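Type II restriction enzyme BsoBI (Geobacillus stearothermophilus, PDB 1DC1) recognises the double-stranded DNA sequence 5'-CYCGRG-3' as a homodimer and cuts it after the first C, leaving 5'-phosphate ends. Local coordinates at residues I202-V207 against D212-N217; L236-L241 against T262-K267. All coordinates share one frame; numbering follows the deposited sequence. Where two conformers were deposited one is given.

Contact 1: I202-V207 against D212-N217. Unlike the reference sequence in segment 202-207: S205 (reference Pro). With nucleotides of chain A.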
loop_
_atom_site.group_PDB
_atom_site.type_symbol
_atom_site.label_atom_id
_atom_site.label_comp_id
_atom_site.label_asym_id
_atom_site.label_seq_id
_atom_site.Cartn_x
_atom_site.Cartn_y
_atom_site.Cartn_z
ATOM N N ILE D 202 -2.831 -18.404 7.465
ATOM C CA ILE D 202 -2.452 -19.110 8.652
ATOM C C ILE D 202 -1.147 -18.552 9.180
ATOM O O ILE D 202 -0.225 -18.247 8.406
ATOM C CB ILE D 202 -2.192 -20.604 8.237
ATOM C CG1 ILE D 202 -3.486 -21.305 7.903
ATOM C CG2 ILE D 202 -1.549 -21.380 9.324
ATOM C CD1 ILE D 202 -4.665 -20.678 8.519
ATOM N N THR D 203 -1.042 -18.454 10.501
ATOM C CA THR D 203 0.215 -18.025 11.105
ATOM C C THR D 203 1.121 -19.250 11.068
ATOM O O THR D 203 0.741 -20.307 11.558
ATOM C CB THR D 203 0.068 -17.623 12.554
ATOM O OG1 THR D 203 -0.812 -16.498 12.638
ATOM C CG2 THR D 203 1.471 -17.246 13.129
ATOM N N VAL D 204 2.299 -19.122 10.478
ATOM C CA VAL D 204 3.206 -20.250 10.399
ATOM C C VAL D 204 4.241 -20.065 11.488
ATOM O O VAL D 204 5.086 -19.159 11.455
ATOM C CB VAL D 204 3.850 -20.314 9.030
ATOM C CG1 VAL D 204 4.855 -21.474 8.957
ATOM C CG2 VAL D 204 2.770 -20.490 8.011
ATOM N N SER D 205 4.147 -20.935 12.482
ATOM C CA SER D 205 5.024 -20.841 13.636
ATOM C C SER D 205 6.542 -20.770 13.479
ATOM O O SER D 205 7.183 -20.076 14.280
ATOM C CB SER D 205 4.636 -21.896 14.662
ATOM O OG SER D 205 3.258 -21.757 14.936
ATOM N N LEU D 206 7.125 -21.426 12.475
ATOM C CA LEU D 206 8.568 -21.361 12.303
ATOM C C LEU D 206 9.011 -19.982 11.873
ATOM O O LEU D 206 10.038 -19.504 12.340
ATOM C CB LEU D 206 9.017 -22.357 11.240
ATOM C CG LEU D 206 9.731 -23.651 11.609
ATOM C CD1 LEU D 206 10.637 -24.040 10.468
ATOM C CD2 LEU D 206 10.488 -23.485 12.928
ATOM N N VAL D 207 8.274 -19.366 10.942
ATOM C CA VAL D 207 8.636 -18.029 10.481
ATOM C C VAL D 207 7.993 -16.983 11.350
ATOM O O VAL D 207 8.485 -15.868 11.385
ATOM C CB VAL D 207 8.236 -17.782 8.998
ATOM C CG1 VAL D 207 8.834 -18.870 8.145
ATOM C CG2 VAL D 207 6.757 -17.835 8.829
ATOM N N ASP D 212 -0.408 -16.673 3.023
ATOM C CA ASP D 212 -1.701 -16.689 2.313
ATOM C C ASP D 212 -2.259 -18.087 2.136
ATOM O O ASP D 212 -3.430 -18.330 2.439
ATOM C CB ASP D 212 -1.570 -16.070 0.912
ATOM C CG ASP D 212 -1.295 -14.572 0.947
ATOM O OD1 ASP D 212 -1.600 -13.875 1.967
ATOM O OD2 ASP D 212 -0.754 -14.107 -0.069
ATOM N N ILE D 213 -1.408 -18.991 1.627
ATOM C CA ILE D 213 -1.800 -20.374 1.293
ATOM C C ILE D 213 -0.864 -21.367 1.954
ATOM O O ILE D 213 0.364 -21.234 1.822
ATOM C CB ILE D 213 -1.698 -20.623 -0.232
ATOM C CG1 ILE D 213 -2.580 -19.612 -0.977
ATOM C CG2 ILE D 213 -1.988 -22.128 -0.567
ATOM C CD1 ILE D 213 -2.311 -19.565 -2.422
ATOM N N CYS D 214 -1.448 -22.370 2.619
ATOM C CA CYS D 214 -0.701 -23.424 3.284
ATOM C C CYS D 214 -1.317 -24.762 2.964
ATOM O O CYS D 214 -2.518 -24.906 3.123
ATOM C CB CYS D 214 -0.728 -23.206 4.794
ATOM S SG CYS D 214 0.376 -21.870 5.411
ATOM N N LEU D 215 -0.498 -25.714 2.516
ATOM C CA LEU D 215 -0.959 -27.069 2.206
ATOM C C LEU D 215 -0.310 -27.978 3.189
ATOM O O LEU D 215 0.907 -28.019 3.269
ATOM C CB LEU D 215 -0.574 -27.530 0.799
ATOM C CG LEU D 215 -1.202 -28.881 0.338
ATOM C CD1 LEU D 215 -2.700 -28.731 0.328
ATOM C CD2 LEU D 215 -0.778 -29.281 -1.056
ATOM N N PHE D 216 -1.122 -28.728 3.929
ATOM C CA PHE D 216 -0.619 -29.639 4.956
ATOM C C PHE D 216 -0.733 -31.066 4.563
ATOM O O PHE D 216 -1.691 -31.454 3.909
ATOM C CB PHE D 216 -1.401 -29.528 6.245
ATOM C CG PHE D 216 -1.230 -28.239 6.913
ATOM C CD1 PHE D 216 -0.144 -28.021 7.760
ATOM C CD2 PHE D 216 -2.143 -27.216 6.681
ATOM C CE1 PHE D 216 0.031 -26.794 8.370
ATOM C CE2 PHE D 216 -1.988 -25.977 7.282
ATOM C CZ PHE D 216 -0.906 -25.762 8.127
ATOM N N ASN D 217 0.267 -31.830 4.977
ATOM C CA ASN D 217 0.296 -33.259 4.778
ATOM C C ASN D 217 -0.411 -33.784 6.028
ATOM O O ASN D 217 0.240 -34.012 7.049
ATOM C CB ASN D 217 1.723 -33.772 4.811
ATOM C CG ASN D 217 1.773 -35.215 5.149
ATOM O OD1 ASN D 217 0.727 -35.863 5.292
ATOM N ND2 ASN D 217 2.972 -35.756 5.274
ATOM P P DT A 6 -1.101 -10.178 2.161
ATOM O OP1 DT A 6 -1.175 -11.399 1.364
ATOM O OP2 DT A 6 -0.068 -9.130 1.864
ATOM O "O5'" DT A 6 -2.482 -9.392 2.031
ATOM C "C5'" DT A 6 -3.730 -10.101 1.890
ATOM C "C4'" DT A 6 -4.853 -9.117 1.642
ATOM O "O4'" DT A 6 -5.043 -8.243 2.780
ATOM C "C3'" DT A 6 -4.604 -8.181 0.464
ATOM O "O3'" DT A 6 -5.016 -8.845 -0.728
ATOM C "C2'" DT A 6 -5.498 -7.005 0.801
ATOM C "C1'" DT A 6 -5.452 -6.958 2.323
ATOM N N1 DT A 6 -4.463 -5.980 2.765
ATOM C C2 DT A 6 -4.875 -4.678 2.921
ATOM O O2 DT A 6 -6.009 -4.285 2.666
ATOM N N3 DT A 6 -3.904 -3.838 3.379
ATOM C C4 DT A 6 -2.596 -4.150 3.657
ATOM O O4 DT A 6 -1.867 -3.289 4.119
ATOM C C5 DT A 6 -2.216 -5.525 3.385
ATOM C C7 DT A 6 -0.786 -5.943 3.512
ATOM C C6 DT A 6 -3.162 -6.356 2.997
#

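Contact 2: L236-L241 against T262-K267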
loop_
_atom_site.group_PDB
_atom_site.type_symbol
_atom_site.label_atom_id
_atom_site.label_comp_id
_atom_site.label_asym_id
_atom_site.label_seq_id
_atom_site.Cartn_x
_atom_site.Cartn_y
_atom_site.Cartn_z
ATOM N N LEU D 236 3.591 -29.032 3.340
ATOM C CA LEU D 236 3.978 -29.465 1.983
ATOM C C LEU D 236 4.227 -28.269 1.066
ATOM O O LEU D 236 5.120 -28.309 0.241
ATOM C CB LEU D 236 2.879 -30.313 1.311
ATOM C CG LEU D 236 2.602 -31.706 1.889
ATOM C CD1 LEU D 236 1.407 -32.324 1.230
ATOM C CD2 LEU D 236 3.846 -32.589 1.706
ATOM N N LEU D 237 3.429 -27.217 1.223
ATOM C CA LEU D 237 3.537 -26.051 0.373
ATOM C C LEU D 237 3.111 -24.788 1.091
ATOM O O LEU D 237 2.210 -24.839 1.921
ATOM C CB LEU D 237 2.664 -26.252 -0.894
ATOM C CG LEU D 237 2.435 -25.109 -1.914
ATOM C CD1 LEU D 237 2.203 -25.730 -3.259
ATOM C CD2 LEU D 237 1.241 -24.210 -1.509
ATOM N N LEU D 238 3.788 -23.666 0.779
ATOM C CA LEU D 238 3.448 -22.332 1.302
ATOM C C LEU D 238 3.450 -21.408 0.090
ATOM O O LEU D 238 4.302 -21.515 -0.786
ATOM C CB LEU D 238 4.431 -21.866 2.372
ATOM C CG LEU D 238 4.502 -22.909 3.509
ATOM C CD1 LEU D 238 5.822 -23.635 3.460
ATOM C CD2 LEU D 238 4.310 -22.258 4.810
ATOM N N GLY D 239 2.455 -20.534 0.006
ATOM C CA GLY D 239 2.407 -19.674 -1.151
ATOM C C GLY D 239 1.784 -18.330 -0.872
ATOM O O GLY D 239 1.046 -18.167 0.103
ATOM N N GLU D 240 2.099 -17.371 -1.729
ATOM C CA GLU D 240 1.578 -16.013 -1.623
ATOM C C GLU D 240 0.605 -15.864 -2.780
ATOM O O GLU D 240 0.832 -16.390 -3.860
ATOM C CB GLU D 240 2.703 -14.974 -1.745
ATOM C CG GLU D 240 3.168 -14.251 -0.442
ATOM C CD GLU D 240 2.978 -15.042 0.888
ATOM O OE1 GLU D 240 1.813 -15.221 1.314
ATOM O OE2 GLU D 240 3.989 -15.460 1.529
ATOM N N LEU D 241 -0.494 -15.156 -2.549
ATOM C CA LEU D 241 -1.539 -14.962 -3.571
ATOM C C LEU D 241 -1.887 -13.487 -3.586
ATOM O O LEU D 241 -2.364 -12.987 -2.586
ATOM C CB LEU D 241 -2.793 -15.798 -3.209
ATOM C CG LEU D 241 -4.145 -15.593 -3.924
ATOM C CD1 LEU D 241 -3.990 -15.865 -5.418
ATOM C CD2 LEU D 241 -5.218 -16.545 -3.339
ATOM N N THR D 262 11.191 -15.649 1.154
ATOM C CA THR D 262 12.555 -15.860 1.566
ATOM C C THR D 262 12.598 -16.116 3.098
ATOM O O THR D 262 13.347 -16.967 3.576
ATOM C CB THR D 262 13.395 -14.673 1.147
ATOM O OG1 THR D 262 13.326 -14.541 -0.294
ATOM C CG2 THR D 262 14.819 -14.878 1.605
ATOM N N ARG D 263 11.784 -15.412 3.870
ATOM C CA ARG D 263 11.725 -15.680 5.304
ATOM C C ARG D 263 11.349 -17.172 5.458
ATOM O O ARG D 263 11.935 -17.887 6.259
ATOM C CB ARG D 263 10.635 -14.818 5.967
ATOM C CG ARG D 263 11.096 -13.402 6.276
ATOM C CD ARG D 263 9.945 -12.474 6.674
ATOM N NE ARG D 263 10.380 -11.134 7.145
ATOM C CZ ARG D 263 9.534 -10.178 7.572
ATOM N NH1 ARG D 263 8.230 -10.395 7.585
ATOM N NH2 ARG D 263 9.977 -9.016 8.042
ATOM N N ILE D 264 10.360 -17.625 4.669
ATOM C CA ILE D 264 9.863 -19.007 4.710
ATOM C C ILE D 264 10.954 -20.030 4.401
ATOM O O ILE D 264 11.207 -20.941 5.200
ATOM C CB ILE D 264 8.674 -19.219 3.726
ATOM C CG1 ILE D 264 7.417 -18.545 4.282
ATOM C CG2 ILE D 264 8.404 -20.725 3.530
ATOM C CD1 ILE D 264 6.225 -18.393 3.252
ATOM N N ARG D 265 11.591 -19.858 3.257
ATOM C CA ARG D 265 12.661 -20.725 2.809
ATOM C C ARG D 265 13.809 -20.764 3.789
ATOM O O ARG D 265 14.346 -21.843 4.050
ATOM C CB ARG D 265 13.172 -20.256 1.460
ATOM C CG ARG D 265 12.410 -20.841 0.327
ATOM C CD ARG D 265 12.940 -20.363 -1.022
ATOM N NE ARG D 265 13.065 -18.912 -1.174
ATOM C CZ ARG D 265 14.211 -18.240 -1.092
ATOM N NH1 ARG D 265 15.349 -18.874 -0.852
ATOM N NH2 ARG D 265 14.224 -16.932 -1.277
ATOM N N ASN D 266 14.172 -19.602 4.330
ATOM C CA ASN D 266 15.266 -19.498 5.277
ATOM C C ASN D 266 14.963 -20.287 6.552
ATOM O O ASN D 266 15.740 -21.170 6.940
ATOM C CB ASN D 266 15.539 -18.019 5.616
ATOM C CG ASN D 266 16.345 -17.280 4.507
ATOM O OD1 ASN D 266 16.878 -17.893 3.573
ATOM N ND2 ASN D 266 16.430 -15.958 4.625
ATOM N N LYS D 267 13.831 -19.990 7.180
ATOM C CA LYS D 267 13.466 -20.658 8.408
ATOM C C LYS D 267 13.296 -22.175 8.229
ATOM O O LYS D 267 13.783 -22.983 9.042
ATOM C CB LYS D 267 12.188 -20.036 8.935
ATOM C CG LYS D 267 12.439 -18.698 9.561
ATOM C CD LYS D 267 13.501 -18.842 10.640
ATOM C CE LYS D 267 13.669 -17.557 11.405
ATOM N NZ LYS D 267 13.719 -17.835 12.871
#

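Contact 1: I202-V207 against D212-N217
The carboxylate of D212 presents its oxygen edge to the phosphate of DT6 of chain A, with OP1 close to the carboxylate plane: OD1 lies 2.6 Å from OP1, and OD2 is 3.1 Å from the same phosphate oxygen. OD2 also accepts a hydrogen bond from the backbone N of L241, which restrains the rotation of the carboxylate. The ring of F216 points its edge at I202, its CZ stopping 4.6 Å short of CG2 of that residue, too far for a close contact. Y235 meets the ring with the two planes inclined at about 50°, and M199 adds further packing.

Between these two groups in sequence, C214 makes the apolar contact. In the conformer described here, one of two, SG sits beside the backbone N (chi1 -76°) and points at the 202-204 strand. It lies 4.0 Å from CB of I202 and 3.8 Å from CG2 of V204. A small, apolar thiol probably suits this place, where it meets two branched side chains at van der Waals distance. Strand alternation puts I202 and V204 on this side and T203 on the other, where its OG1 is hydrogen-bonded to OD1 of N210.

D212 is predicted to bind the catalytic magnesium, as the first acid of the PD-(D/E)XK nuclease motif would. It stands at a corner of the chain. Strands 202-204 and 209-211 form a small antiparallel ribbon, and past D212 the chain enters the large mixed sheet as strand 213-217, between 194-199 and 235-242. V204 also reaches F268 on helix 247-270.

Contact 2: L236-L241 against T262-K267
This is a helix-on-sheet contact within a beta-alpha-beta unit: helix 247-270 connects strand 235-242 to its parallel neighbour 276-281 and packs over a face of the mixed sheet. I264 is the helix residue that carries the contact, meeting L238 and E240, which alternate with G239 and so rise from the same side of the strand.

The side chains of L238 and I264 meet at a slant. CD1 of L238 meets the CG2 branch of I264 at 3.9 Å, and the longer branch of the isoleucine ends with CD1 4.0 Å from CB of L238. That branch is nearly fully extended (chi2 167°), which carries CD1 from the helix down to the base of the leucine. Two branches at different depths let one isoleucine touch both the tip and the root of its neighbour.

CD1 of I264 also lies 4.1 Å from OE2 of E240, so a single methyl of the helix borders the carboxylate. The glutamate chain is bent at its second torsion (chi2 27°), folding the carboxylate back instead of extending it away from the strand. OE1 is held by a hydrogen bond from the backbone N of D212. E240 and K242, the glutamate and lysine of the E-x-K part of the PD-(D/E)XK motif, are both predicted magnesium-site residues.

At the start of the strand, a classic beta bulge sets L236 and L237 together opposite L215 of the neighbouring strand. V211 of strand 209-211 packs against L238, E240 and I264 alike. From the same helix, R263 forms salt bridges with D251 and E291 of the second subunit, so the helix serves both the sheet and the dimer interface.

In the fold
Contact 1 closes along the chain before contact 2 opens, and their centres lie about 8 Å apart. They share the mixed sheet, in which strands 213-217 and 235-242 are antiparallel neighbours, joined by a probable hydrogen bond from N of G239 to O of I213 (2.9 Å). A second meeting point is helix 247-270, where CG1 of V207 packs 3.6 Å from CA of I264. Contact 1 thus ties the small ribbon to the sheet, and contact 2 ties the sheet to its helix. Together they bring the predicted metal-site residues D212 and E240 side by side next to the bound DNA, consistent with a PD-(D/E)XK active site.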